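Local coordinates for IPT/TIG domain-containing protein (Bacteroides thetaiotaomicron, PDB 3TC9), which is of unknown function but probably serves as an auxiliary nutrient-binding protein, joining an immunoglobulin-like IPT/TIG domain to a six-bladed beta-propeller, at residues Thr374-Arg379 and Arg424-Glu429; Asn207-Arg212 and Val218-Thr223; Gly114-Tyr117 and Lys122-Leu125. All blocks are in the same frame, centred on the assembly; numbering follows the deposited sequence.

In the fold
All three contacts lie in the six-bladed beta-propeller. Along the chain contact 3 comes first, then contact 2, then contact 1. Contact 3 is a loop turn just after strand 107-113, contact 2 is a hairpin within the four-stranded sheet running from strand 181-186 to strand 219-224, and contact 1 joins the last two blades. The centres of contacts 1 and 3 are about 23 Å apart. Those of contacts 2 and 3 are about 30 Å apart, and those of contacts 1 and 2 about 34 Å; none touches another. Strand 107-113 links two of them: it leads into contact 3 and pairs with strand 422-428, which carries contact 1. That pairing of early and late strands closes the propeller ring.

Contact 1. Residues Thr374-Arg379 and Arg424-Glu429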
ATOM      1  N   THR B 374     -10.552 -16.827   7.590  1.00 32.22           N
ATOM      2  CA  THR B 374      -9.349 -17.227   8.332  1.00 30.27           C
ATOM      3  C   THR B 374      -9.356 -16.504   9.689  1.00 33.14           C
ATOM      4  O   THR B 374     -10.229 -15.674   9.923  1.00 31.60           O
ATOM      5  CB  THR B 374      -8.063 -16.951   7.534  1.00 35.80           C
ATOM      6  OG1 THR B 374      -8.037 -15.574   7.215  1.00 39.15           O
ATOM      7  CG2 THR B 374      -7.944 -17.803   6.244  1.00 34.20           C
ATOM      8  N   THR B 375      -8.390 -16.821  10.581  1.00 29.16           N
ATOM      9  CA  THR B 375      -8.287 -16.173  11.878  1.00 28.63           C
ATOM     10  C   THR B 375      -7.052 -15.306  11.870  1.00 33.64           C
ATOM     11  O   THR B 375      -5.960 -15.764  11.529  1.00 34.43           O
ATOM     12  CB  THR B 375      -8.306 -17.209  12.991  1.00 33.85           C
ATOM     13  OG1 THR B 375      -9.554 -17.879  12.892  1.00 32.18           O
ATOM     14  CG2 THR B 375      -8.109 -16.594  14.419  1.00 27.47           C
ATOM     15  N   PHE B 376      -7.222 -14.048  12.236  1.00 31.21           N
ATOM     16  CA  PHE B 376      -6.120 -13.113  12.245  1.00 30.06           C
ATOM     17  C   PHE B 376      -5.388 -13.097  13.570  1.00 33.52           C
ATOM     18  O   PHE B 376      -4.152 -13.141  13.589  1.00 32.50           O
ATOM     19  CB  PHE B 376      -6.652 -11.704  11.907  1.00 31.45           C
ATOM     20  CG  PHE B 376      -5.630 -10.583  11.847  1.00 31.71           C
ATOM     21  CD1 PHE B 376      -4.536 -10.659  10.986  1.00 33.56           C
ATOM     22  CD2 PHE B 376      -5.810  -9.418  12.585  1.00 32.03           C
ATOM     23  CE1 PHE B 376      -3.634  -9.593  10.881  1.00 33.52           C
ATOM     24  CE2 PHE B 376      -4.918  -8.354  12.475  1.00 33.65           C
ATOM     25  CZ  PHE B 376      -3.850  -8.434  11.605  1.00 32.14           C
ATOM     26  N   ALA B 377      -6.138 -12.996  14.688  1.00 30.03           N
ATOM     27  CA  ALA B 377      -5.524 -12.818  16.004  1.00 28.89           C
ATOM     28  C   ALA B 377      -6.385 -13.353  17.090  1.00 33.91           C
ATOM     29  O   ALA B 377      -7.601 -13.316  16.985  1.00 33.48           O
ATOM     30  CB  ALA B 377      -5.262 -11.337  16.264  1.00 28.66           C
ATOM     31  N   GLY B 378      -5.740 -13.827  18.147  1.00 30.83           N
ATOM     32  CA  GLY B 378      -6.429 -14.376  19.305  1.00 29.47           C
ATOM     33  C   GLY B 378      -6.244 -15.865  19.390  1.00 32.23           C
ATOM     34  O   GLY B 378      -5.648 -16.479  18.494  1.00 29.50           O
ATOM     35  N   ARG B 379      -6.768 -16.450  20.494  1.00 30.73           N
ATOM     36  CA  ARG B 379      -6.726 -17.873  20.797  1.00 31.87           C
ATOM     37  C   ARG B 379      -5.272 -18.378  20.974  1.00 37.44           C
ATOM     38  O   ARG B 379      -5.009 -19.554  20.808  1.00 39.04           O
ATOM     39  CB  ARG B 379      -7.501 -18.712  19.741  1.00 32.97           C
ATOM     40  CG  ARG B 379      -8.927 -18.230  19.525  1.00 35.34           C
ATOM     41  CD  ARG B 379      -9.615 -18.969  18.410  1.00 38.01           C
ATOM     42  NE  ARG B 379      -9.896 -20.370  18.750  1.00 38.37           N
ATOM     43  CZ  ARG B 379     -11.005 -20.792  19.344  1.00 38.24           C
ATOM     44  NH1 ARG B 379     -11.942 -19.928  19.706  1.00 33.15           N
ATOM     45  NH2 ARG B 379     -11.186 -22.082  19.581  1.00 34.22           N
ATOM     46  N   ARG B 424      -7.532  -2.661  22.688  1.00 29.95           N
ATOM     47  CA  ARG B 424      -6.307  -3.350  22.289  1.00 29.05           C
ATOM     48  C   ARG B 424      -5.842  -2.807  20.947  1.00 34.68           C
ATOM     49  O   ARG B 424      -6.631  -2.231  20.196  1.00 37.12           O
ATOM     50  CB  ARG B 424      -6.502  -4.868  22.253  1.00 26.66           C
ATOM     51  CG  ARG B 424      -7.191  -5.443  23.486  1.00 29.70           C
ATOM     52  CD  ARG B 424      -6.293  -5.576  24.722  1.00 29.62           C
ATOM     53  NE  ARG B 424      -5.168  -6.488  24.517  1.00 31.42           N
ATOM     54  CZ  ARG B 424      -5.241  -7.818  24.559  1.00 42.19           C
ATOM     55  NH1 ARG B 424      -6.410  -8.426  24.745  1.00 26.97           N
ATOM     56  NH2 ARG B 424      -4.158  -8.550  24.368  1.00 30.20           N
ATOM     57  N   LYS B 425      -4.555  -2.931  20.662  1.00 30.44           N
ATOM     58  CA  LYS B 425      -4.009  -2.472  19.396  1.00 29.31           C
ATOM     59  C   LYS B 425      -3.319  -3.632  18.668  1.00 33.86           C
ATOM     60  O   LYS B 425      -2.692  -4.468  19.315  1.00 33.56           O
ATOM     61  CB  LYS B 425      -3.035  -1.310  19.630  1.00 30.45           C
ATOM     62  CG  LYS B 425      -2.404  -0.729  18.357  1.00 40.80           C
ATOM     63  CD  LYS B 425      -1.353   0.303  18.720  1.00 47.91           C
ATOM     64  CE  LYS B 425      -0.498   0.742  17.563  1.00 66.68           C
ATOM     65  NZ  LYS B 425       0.544  -0.252  17.192  1.00 80.40           N
ATOM     66  N   ILE B 426      -3.447  -3.690  17.336  1.00 30.72           N
ATOM     67  CA  ILE B 426      -2.719  -4.662  16.515  1.00 31.11           C
ATOM     68  C   ILE B 426      -1.991  -3.871  15.469  1.00 35.71           C
ATOM     69  O   ILE B 426      -2.628  -3.277  14.619  1.00 32.20           O
ATOM     70  CB  ILE B 426      -3.557  -5.804  15.883  1.00 34.16           C
ATOM     71  CG1 ILE B 426      -4.376  -6.579  16.919  1.00 33.30           C
ATOM     72  CG2 ILE B 426      -2.669  -6.737  15.026  1.00 34.90           C
ATOM     73  CD1 ILE B 426      -5.359  -7.547  16.298  1.00 34.92           C
ATOM     74  N   GLY B 427      -0.665  -3.849  15.559  1.00 35.88           N
ATOM     75  CA  GLY B 427       0.191  -3.133  14.614  1.00 36.16           C
ATOM     76  C   GLY B 427       1.581  -3.732  14.626  1.00 40.57           C
ATOM     77  O   GLY B 427       1.851  -4.610  15.446  1.00 38.80           O
ATOM     78  N   TYR B 428       2.468  -3.269  13.734  1.00 37.28           N
ATOM     79  CA  TYR B 428       3.876  -3.697  13.700  1.00 36.58           C
ATOM     80  C   TYR B 428       4.643  -3.228  14.934  1.00 42.10           C
ATOM     81  O   TYR B 428       4.302  -2.186  15.514  1.00 39.31           O
ATOM     82  CB  TYR B 428       4.576  -3.115  12.459  1.00 36.83           C
ATOM     83  CG  TYR B 428       4.313  -3.925  11.215  1.00 38.05           C
ATOM     84  CD1 TYR B 428       5.099  -5.030  10.901  1.00 38.96           C
ATOM     85  CD2 TYR B 428       3.241  -3.628  10.382  1.00 39.71           C
ATOM     86  CE1 TYR B 428       4.818  -5.828   9.797  1.00 38.94           C
ATOM     87  CE2 TYR B 428       2.958  -4.414   9.265  1.00 41.68           C
ATOM     88  CZ  TYR B 428       3.750  -5.516   8.979  1.00 46.95           C
ATOM     89  OH  TYR B 428       3.503  -6.290   7.876  1.00 48.42           O
ATOM     90  N   GLU B 429       5.712  -3.990  15.298  1.00 41.61           N
ATOM     91  CA  GLU B 429       6.690  -3.619  16.335  1.00 42.73           C
ATOM     92  C   GLU B 429       7.183  -2.164  16.093  1.00 49.83           C
ATOM     93  O   GLU B 429       7.406  -1.780  14.939  1.00 49.84           O
ATOM     94  CB  GLU B 429       7.914  -4.553  16.260  1.00 43.40           C
ATOM     95  CG  GLU B 429       7.661  -6.038  16.377  1.00 44.93           C
ATOM     96  CD  GLU B 429       8.914  -6.858  16.129  1.00 53.58           C
ATOM     97  OE1 GLU B 429       9.924  -6.611  16.828  1.00 45.53           O
ATOM     98  OE2 GLU B 429       8.887  -7.762  15.260  1.00 37.28           O
TER
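Ile426 reaches across to Phe376 and Ala377 with two of its methyls. CG2 sits 3.8 Å from Phe376 CE2, near the far end of the ring, while CD1 lies 3.8 Å from Ala377 CB. CD1 also comes within 3.9 Å of Phe376 CE2, so both methyls meet the same ring carbon from one side. The isoleucine and the phenylalanine slide past one another in opposite directions. Phe376 gets its ring there by holding CG anti to the backbone N (chi1 -179°), and Ile426 spreads its branches with CG2 anti to its own N and CG1 anti to the carbonyl carbon. The contact is small and wholly apolar; the backbones stay well apart, with 8.6 Å between Ala377 CA and Ile426 CA.

This is packing between neighbouring blades of the beta-propeller: strand 372-376 belongs to the penultimate blade and strand 422-428 to the closing one, where it is flanked by strands 107-113 and 412-417. Around the methyls, Ile426 also packs on Met107, Phe413 and Ile415, and the Phe376 ring meets Tyr355 edge-to-face.

Further out, a classic beta bulge sets Phe376 and Ala377 both opposite Ile364, so both side chains can face Ile426 of the next blade. The chain turns a corner at Ala377, and Gly378 follows with backbone angles that would jam a CB against the preceding carbonyl. On the other strand, Arg424 is held by salt bridges to Asp417 and Asp389, while Tyr428 packs on Lys346 of the second subunit.

Contact 2. Residues Asn207-Arg212 and Val218-Thr223; sequences NYILTR and VITELT
The beta hairpin of strands 205-211 and 219-224 pairs Asn207 through Leu210 with Ile219 through Thr223. Ile209 and Thr220 form a hydrogen-bonded antiparallel pair: Ile209 N gives a straight bond to Thr220 O (2.7 Å), and Thr220 N returns a more bent one to Ile209 O (3.1 Å, 135° at the hydrogen). With CG1 anti to the backbone N (chi1 -162°), Ile209 lays CG2 alongside Thr220, 3.7 Å from its CB. A water donates to Ile209 O and Val218 O and accepts from Thr220 OG1, bridging the strands.

The hairpin supplies the last two strands of a four-stranded propeller blade, with 219-224 at its margin. At the hairpin end away from the turn, a beta bulge between Asn207 and Tyr208 shifts the register: Asn207 O takes Leu222 N at 2.8 Å and, weakly, Thr223 N. The Asn207 and Thr223 side chains run the same way; Asn207 ND2 donates to Thr223 OG1 (2.9 Å), which lies close to the amide plane. Thr196 holds Asn207 OD1, and Thr223 OG1 also bonds Asn206 OD1.

On the opposite face Tyr208 and Ile219 cross obliquely, Ile219 CG1 lying 3.7 Å from Tyr208 CD2. Leu210 CD2 packs against Ile219 CB (3.9 Å).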
ATOM      1  N   ASN B 207     -33.189   5.403  16.693  1.00 48.95           N
ATOM      2  CA  ASN B 207     -32.099   6.205  16.140  1.00 48.75           C
ATOM      3  C   ASN B 207     -32.140   7.635  16.643  1.00 55.28           C
ATOM      4  O   ASN B 207     -33.167   8.301  16.600  1.00 56.28           O
ATOM      5  CB  ASN B 207     -32.126   6.172  14.603  1.00 51.27           C
ATOM      6  CG  ASN B 207     -31.848   4.789  14.066  1.00 65.49           C
ATOM      7  OD1 ASN B 207     -30.815   4.183  14.369  1.00 58.33           O
ATOM      8  ND2 ASN B 207     -32.778   4.234  13.306  1.00 52.54           N
ATOM      9  N   TYR B 208     -31.006   8.074  17.165  1.00 53.53           N
ATOM     10  CA  TYR B 208     -30.762   9.401  17.709  1.00 55.70           C
ATOM     11  C   TYR B 208     -29.723  10.091  16.862  1.00 62.45           C
ATOM     12  O   TYR B 208     -28.838   9.427  16.326  1.00 60.53           O
ATOM     13  CB  TYR B 208     -30.273   9.323  19.174  1.00 56.51           C
ATOM     14  CG  TYR B 208     -31.280   8.756  20.149  1.00 58.23           C
ATOM     15  CD1 TYR B 208     -31.338   7.385  20.405  1.00 59.88           C
ATOM     16  CD2 TYR B 208     -32.152   9.587  20.845  1.00 59.49           C
ATOM     17  CE1 TYR B 208     -32.250   6.858  21.316  1.00 62.43           C
ATOM     18  CE2 TYR B 208     -33.066   9.071  21.762  1.00 60.75           C
ATOM     19  CZ  TYR B 208     -33.114   7.705  21.993  1.00 68.33           C
ATOM     20  OH  TYR B 208     -34.029   7.181  22.871  1.00 68.08           O
ATOM     21  N   ILE B 209     -29.807  11.419  16.767  1.00 63.05           N
ATOM     22  CA  ILE B 209     -28.862  12.233  16.014  1.00 63.99           C
ATOM     23  C   ILE B 209     -28.131  13.193  16.989  1.00 68.81           C
ATOM     24  O   ILE B 209     -28.759  13.801  17.858  1.00 69.85           O
ATOM     25  CB  ILE B 209     -29.581  12.936  14.826  1.00 68.95           C
ATOM     26  CG1 ILE B 209     -28.606  13.424  13.764  1.00 69.30           C
ATOM     27  CG2 ILE B 209     -30.624  13.997  15.229  1.00 72.38           C
ATOM     28  CD1 ILE B 209     -29.196  13.417  12.335  1.00 81.37           C
ATOM     29  N   LEU B 210     -26.795  13.220  16.913  1.00 64.54           N
ATOM     30  CA  LEU B 210     -25.952  14.086  17.739  1.00 64.32           C
ATOM     31  C   LEU B 210     -25.264  15.072  16.821  1.00 68.83           C
ATOM     32  O   LEU B 210     -24.434  14.688  15.998  1.00 69.17           O
ATOM     33  CB  LEU B 210     -24.926  13.301  18.588  1.00 63.09           C
ATOM     34  CG  LEU B 210     -25.438  12.479  19.775  1.00 67.42           C
ATOM     35  CD1 LEU B 210     -24.344  11.667  20.357  1.00 66.39           C
ATOM     36  CD2 LEU B 210     -25.944  13.353  20.889  1.00 71.39           C
ATOM     37  N   THR B 211     -25.660  16.333  16.928  1.00 65.26           N
ATOM     38  CA  THR B 211     -25.177  17.467  16.142  1.00 64.92           C
ATOM     39  C   THR B 211     -23.684  17.796  16.455  1.00 65.60           C
ATOM     40  O   THR B 211     -23.264  17.759  17.616  1.00 62.32           O
ATOM     41  CB  THR B 211     -26.116  18.666  16.391  1.00 74.64           C
ATOM     42  OG1 THR B 211     -25.492  19.871  15.955  1.00 82.29           O
ATOM     43  CG2 THR B 211     -26.551  18.799  17.856  1.00 69.95           C
ATOM     44  N   ARG B 212     -22.901  18.119  15.395  1.00 62.76           N
ATOM     45  CA  ARG B 212     -21.473  18.487  15.470  1.00 62.29           C
ATOM     46  C   ARG B 212     -21.309  19.853  16.168  1.00 70.24           C
ATOM     47  O   ARG B 212     -20.334  20.069  16.897  1.00 69.26           O
ATOM     48  CB  ARG B 212     -20.852  18.524  14.058  1.00 58.42           C
ATOM     49  CG  ARG B 212     -19.371  18.908  14.028  1.00 64.23           C
ATOM     50  CD  ARG B 212     -18.812  18.990  12.616  1.00 67.86           C
ATOM     51  NE  ARG B 212     -18.708  17.672  11.986  1.00 65.96           N
ATOM     52  CZ  ARG B 212     -17.734  16.802  12.222  1.00 70.50           C
ATOM     53  NH1 ARG B 212     -16.760  17.103  13.073  1.00 55.69           N
ATOM     54  NH2 ARG B 212     -17.729  15.624  11.619  1.00 57.85           N
ATOM     55  N   VAL B 218     -25.629  17.362  22.391  1.00 71.55           N
ATOM     56  CA  VAL B 218     -27.086  17.598  22.346  1.00 71.65           C
ATOM     57  C   VAL B 218     -27.723  16.532  21.419  1.00 73.24           C
ATOM     58  O   VAL B 218     -27.307  16.389  20.270  1.00 71.03           O
ATOM     59  CB  VAL B 218     -27.446  19.050  21.924  1.00 76.65           C
ATOM     60  CG1 VAL B 218     -28.953  19.230  21.709  1.00 77.64           C
ATOM     61  CG2 VAL B 218     -26.927  20.056  22.943  1.00 77.51           C
ATOM     62  N   ILE B 219     -28.717  15.786  21.941  1.00 69.81           N
ATOM     63  CA  ILE B 219     -29.417  14.701  21.248  1.00 68.75           C
ATOM     64  C   ILE B 219     -30.788  15.119  20.715  1.00 74.75           C
ATOM     65  O   ILE B 219     -31.451  16.006  21.266  1.00 76.23           O
ATOM     66  CB  ILE B 219     -29.558  13.493  22.216  1.00 71.01           C
ATOM     67  CG1 ILE B 219     -29.621  12.154  21.494  1.00 69.37           C
ATOM     68  CG2 ILE B 219     -30.668  13.671  23.300  1.00 74.00           C
ATOM     69  CD1 ILE B 219     -29.085  11.038  22.300  1.00 75.58           C
ATOM     70  N   THR B 220     -31.221  14.425  19.649  1.00 70.47           N
ATOM     71  CA  THR B 220     -32.517  14.567  18.988  1.00 70.83           C
ATOM     72  C   THR B 220     -32.870  13.196  18.430  1.00 73.12           C
ATOM     73  O   THR B 220     -31.989  12.457  18.001  1.00 72.26           O
ATOM     74  CB  THR B 220     -32.498  15.675  17.911  1.00 80.02           C
ATOM     75  OG1 THR B 220     -31.909  16.857  18.447  1.00 82.35           O
ATOM     76  CG2 THR B 220     -33.891  16.011  17.369  1.00 79.75           C
ATOM     77  N   GLU B 221     -34.148  12.849  18.472  1.00 68.99           N
ATOM     78  CA  GLU B 221     -34.673  11.596  17.954  1.00 67.23           C
ATOM     79  C   GLU B 221     -34.760  11.715  16.427  1.00 69.65           C
ATOM     80  O   GLU B 221     -35.105  12.785  15.924  1.00 69.95           O
ATOM     81  CB  GLU B 221     -36.042  11.348  18.615  1.00 69.68           C
ATOM     82  CG  GLU B 221     -36.951  10.309  17.989  1.00 80.84           C
ATOM     83  CD  GLU B 221     -38.411  10.536  18.333  1.00104.56           C
ATOM     84  OE1 GLU B 221     -38.730  10.705  19.535  1.00 87.59           O
ATOM     85  OE2 GLU B 221     -39.234  10.583  17.388  1.00101.97           O
ATOM     86  N   LEU B 222     -34.402  10.641  15.694  1.00 63.98           N
ATOM     87  CA  LEU B 222     -34.457  10.614  14.228  1.00 63.09           C
ATOM     88  C   LEU B 222     -35.625   9.724  13.764  1.00 66.12           C
ATOM     89  O   LEU B 222     -36.414  10.137  12.909  1.00 66.62           O
ATOM     90  CB  LEU B 222     -33.110  10.146  13.641  1.00 61.12           C
ATOM     91  CG  LEU B 222     -32.956  10.180  12.129  1.00 65.13           C
ATOM     92  CD1 LEU B 222     -32.804  11.600  11.606  1.00 66.30           C
ATOM     93  CD2 LEU B 222     -31.780   9.363  11.719  1.00 65.45           C
ATOM     94  N   THR B 223     -35.717   8.509  14.334  1.00 61.07           N
ATOM     95  CA  THR B 223     -36.772   7.514  14.085  1.00 60.85           C
ATOM     96  C   THR B 223     -37.117   6.830  15.425  1.00 63.05           C
ATOM     97  O   THR B 223     -36.320   6.859  16.367  1.00 60.76           O
ATOM     98  CB  THR B 223     -36.383   6.463  12.972  1.00 67.18           C
ATOM     99  OG1 THR B 223     -35.272   5.664  13.388  1.00 67.54           O
ATOM    100  CG2 THR B 223     -36.079   7.082  11.625  1.00 65.22           C
TER
HETATM  101  O   HOH W   1     -29.171  16.565  17.835  1.00 51.12           O

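Contact 3. Residues Gly114-Tyr117 and Lys122-Leu125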
ATOM      1  N   GLY B 114      -6.744   1.891  28.642  1.00 36.44           N
ATOM      2  CA  GLY B 114      -7.471   1.249  29.715  1.00 37.15           C
ATOM      3  C   GLY B 114      -6.624   0.371  30.607  1.00 42.65           C
ATOM      4  O   GLY B 114      -5.595  -0.170  30.203  1.00 40.12           O
ATOM      5  N   THR B 115      -7.063   0.231  31.841  1.00 44.29           N
ATOM      6  CA  THR B 115      -6.400  -0.642  32.795  1.00 45.53           C
ATOM      7  C   THR B 115      -7.400  -1.166  33.835  1.00 48.77           C
ATOM      8  O   THR B 115      -8.480  -0.594  34.045  1.00 48.44           O
ATOM      9  CB  THR B 115      -5.185   0.036  33.471  1.00 57.82           C
ATOM     10  OG1 THR B 115      -4.325  -1.006  33.967  1.00 63.26           O
ATOM     11  CG2 THR B 115      -5.583   0.995  34.595  1.00 53.29           C
HETATM   12  N   MSE B 116      -7.003  -2.256  34.486  1.00 42.61           N
HETATM   13  CA  MSE B 116      -7.762  -2.846  35.569  1.00 41.84           C
HETATM   14  C   MSE B 116      -6.842  -2.961  36.729  1.00 51.59           C
HETATM   15  O   MSE B 116      -5.627  -2.898  36.532  1.00 52.71           O
HETATM   16  CB  MSE B 116      -8.356  -4.197  35.177  1.00 41.29           C
HETATM   17  CG  MSE B 116      -9.369  -4.094  34.082  1.00 43.51           C
HETATM   18 SE   MSE B 116     -10.073  -5.810  33.777  0.75 45.20          SE
HETATM   19  CE  MSE B 116     -11.616  -5.723  35.023  1.00 43.57           C
ATOM     20  N   TYR B 117      -7.393  -3.046  37.942  1.00 50.71           N
ATOM     21  CA  TYR B 117      -6.560  -3.207  39.128  1.00 51.67           C
ATOM     22  C   TYR B 117      -7.039  -4.421  39.937  1.00 56.80           C
ATOM     23  O   TYR B 117      -8.025  -5.063  39.554  1.00 54.66           O
ATOM     24  CB  TYR B 117      -6.480  -1.914  39.974  1.00 53.37           C
ATOM     25  CG  TYR B 117      -7.801  -1.354  40.451  1.00 56.07           C
ATOM     26  CD1 TYR B 117      -8.516  -0.451  39.676  1.00 57.91           C
ATOM     27  CD2 TYR B 117      -8.270  -1.621  41.735  1.00 57.84           C
ATOM     28  CE1 TYR B 117      -9.703   0.112  40.133  1.00 59.21           C
ATOM     29  CE2 TYR B 117      -9.454  -1.060  42.205  1.00 59.82           C
ATOM     30  CZ  TYR B 117     -10.177  -0.204  41.393  1.00 67.59           C
ATOM     31  OH  TYR B 117     -11.365   0.332  41.833  1.00 70.54           O
ATOM     32  N   LYS B 122     -11.017  -5.396  39.117  1.00 52.13           N
ATOM     33  CA  LYS B 122     -11.721  -4.127  39.247  1.00 51.53           C
ATOM     34  C   LYS B 122     -11.193  -3.104  38.256  1.00 52.14           C
ATOM     35  O   LYS B 122     -10.111  -3.254  37.690  1.00 51.75           O
ATOM     36  CB  LYS B 122     -11.582  -3.595  40.687  1.00 56.08           C
ATOM     37  CG  LYS B 122     -11.972  -4.585  41.790  1.00 74.53           C
ATOM     38  CD  LYS B 122     -11.514  -4.095  43.138  1.00 86.67           C
ATOM     39  CE  LYS B 122     -11.825  -5.062  44.246  1.00 98.14           C
ATOM     40  NZ  LYS B 122     -11.393  -4.519  45.562  1.00108.77           N
ATOM     41  N   TYR B 123     -11.990  -2.089  38.002  1.00 47.66           N
ATOM     42  CA  TYR B 123     -11.643  -1.008  37.082  1.00 46.10           C
ATOM     43  C   TYR B 123     -12.477   0.216  37.436  1.00 50.55           C
ATOM     44  O   TYR B 123     -13.578   0.084  37.990  1.00 48.79           O
ATOM     45  CB  TYR B 123     -11.845  -1.433  35.598  1.00 44.75           C
ATOM     46  CG  TYR B 123     -13.288  -1.470  35.125  1.00 44.07           C
ATOM     47  CD1 TYR B 123     -14.124  -2.535  35.451  1.00 45.93           C
ATOM     48  CD2 TYR B 123     -13.800  -0.470  34.307  1.00 43.56           C
ATOM     49  CE1 TYR B 123     -15.444  -2.579  35.005  1.00 46.29           C
ATOM     50  CE2 TYR B 123     -15.105  -0.523  33.826  1.00 43.82           C
ATOM     51  CZ  TYR B 123     -15.929  -1.569  34.189  1.00 50.18           C
ATOM     52  OH  TYR B 123     -17.223  -1.601  33.727  1.00 52.51           O
ATOM     53  N   ASP B 124     -11.949   1.402  37.118  1.00 48.93           N
ATOM     54  CA  ASP B 124     -12.650   2.656  37.364  1.00 50.74           C
ATOM     55  C   ASP B 124     -13.181   3.239  36.055  1.00 51.70           C
ATOM     56  O   ASP B 124     -12.512   3.175  35.016  1.00 50.40           O
ATOM     57  CB  ASP B 124     -11.731   3.683  38.072  1.00 54.13           C
ATOM     58  CG  ASP B 124     -11.205   3.276  39.439  1.00 70.56           C
ATOM     59  OD1 ASP B 124     -12.020   2.824  40.288  1.00 72.46           O
ATOM     60  OD2 ASP B 124      -9.997   3.474  39.688  1.00 79.66           O
ATOM     61  N   LEU B 125     -14.365   3.813  36.114  1.00 48.30           N
ATOM     62  CA  LEU B 125     -15.009   4.480  35.004  1.00 49.75           C
ATOM     63  C   LEU B 125     -14.813   5.977  35.201  1.00 56.95           C
ATOM     64  O   LEU B 125     -15.503   6.595  36.020  1.00 59.47           O
ATOM     65  CB  LEU B 125     -16.503   4.092  34.923  1.00 51.14           C
ATOM     66  CG  LEU B 125     -16.804   2.656  34.467  1.00 56.15           C
ATOM     67  CD1 LEU B 125     -18.188   2.233  34.880  1.00 57.93           C
ATOM     68  CD2 LEU B 125     -16.649   2.500  32.968  1.00 60.01           C
TER
HETATM   69  O   HOH W   2      -9.140   1.107  36.035  1.00 37.15           O
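Tyr117 lays one ring face over Lys122 and turns its hydroxyl to Asp124. Lys122 CB stands 3.9 Å from the centre of the Tyr117 ring, a CH-pi contact displaced toward the rim on the CE2 side, and the lysine chain carries on past CE2 in extended form. What swings the ring over the second segment is a chi1 of 57°, which puts CG between the backbone N and the carbonyl carbon. The Asp124 side chain meets the tyrosine at about a right angle, with ring and carboxylate planes 43° apart. Tyr117 OH donates to Asp124 OD1 at 3.0 Å, approaching from above the carboxylate plane, 42° out of it. Replacing Asp124 by an alanine takes away this acceptor of the Tyr117 hydroxyl, and the ring is then likely to turn more freely over the lysine.

Beneath these side chains the backbones form a single antiparallel bridge, a hydrogen-bonded pair: Tyr117 N gives to Lys122 O (2.7 Å) and Lys122 N to Tyr117 O (3.0 Å). Two residues further from the turn, a water takes over from direct pairing, donating to Thr115 O at 2.7 Å and accepting from Asp124 N. Met116, present as selenomethionine, runs slantwise to Tyr123, its CG against the tyrosine CB. A bound phosphate ion, probably from the crystallisation liquor, lies about 5 Å from the Tyr123 side chain.

The whole turn sits at the surface, in the loop between strands 107-113 and 128-129. Met116 and Tyr123 both pack on Arg421, just ahead of strand 422-428, while the backbones of Thr115 and Asp124 bond to Gly134 and Gly135 in the stretch leading to strand 141-145.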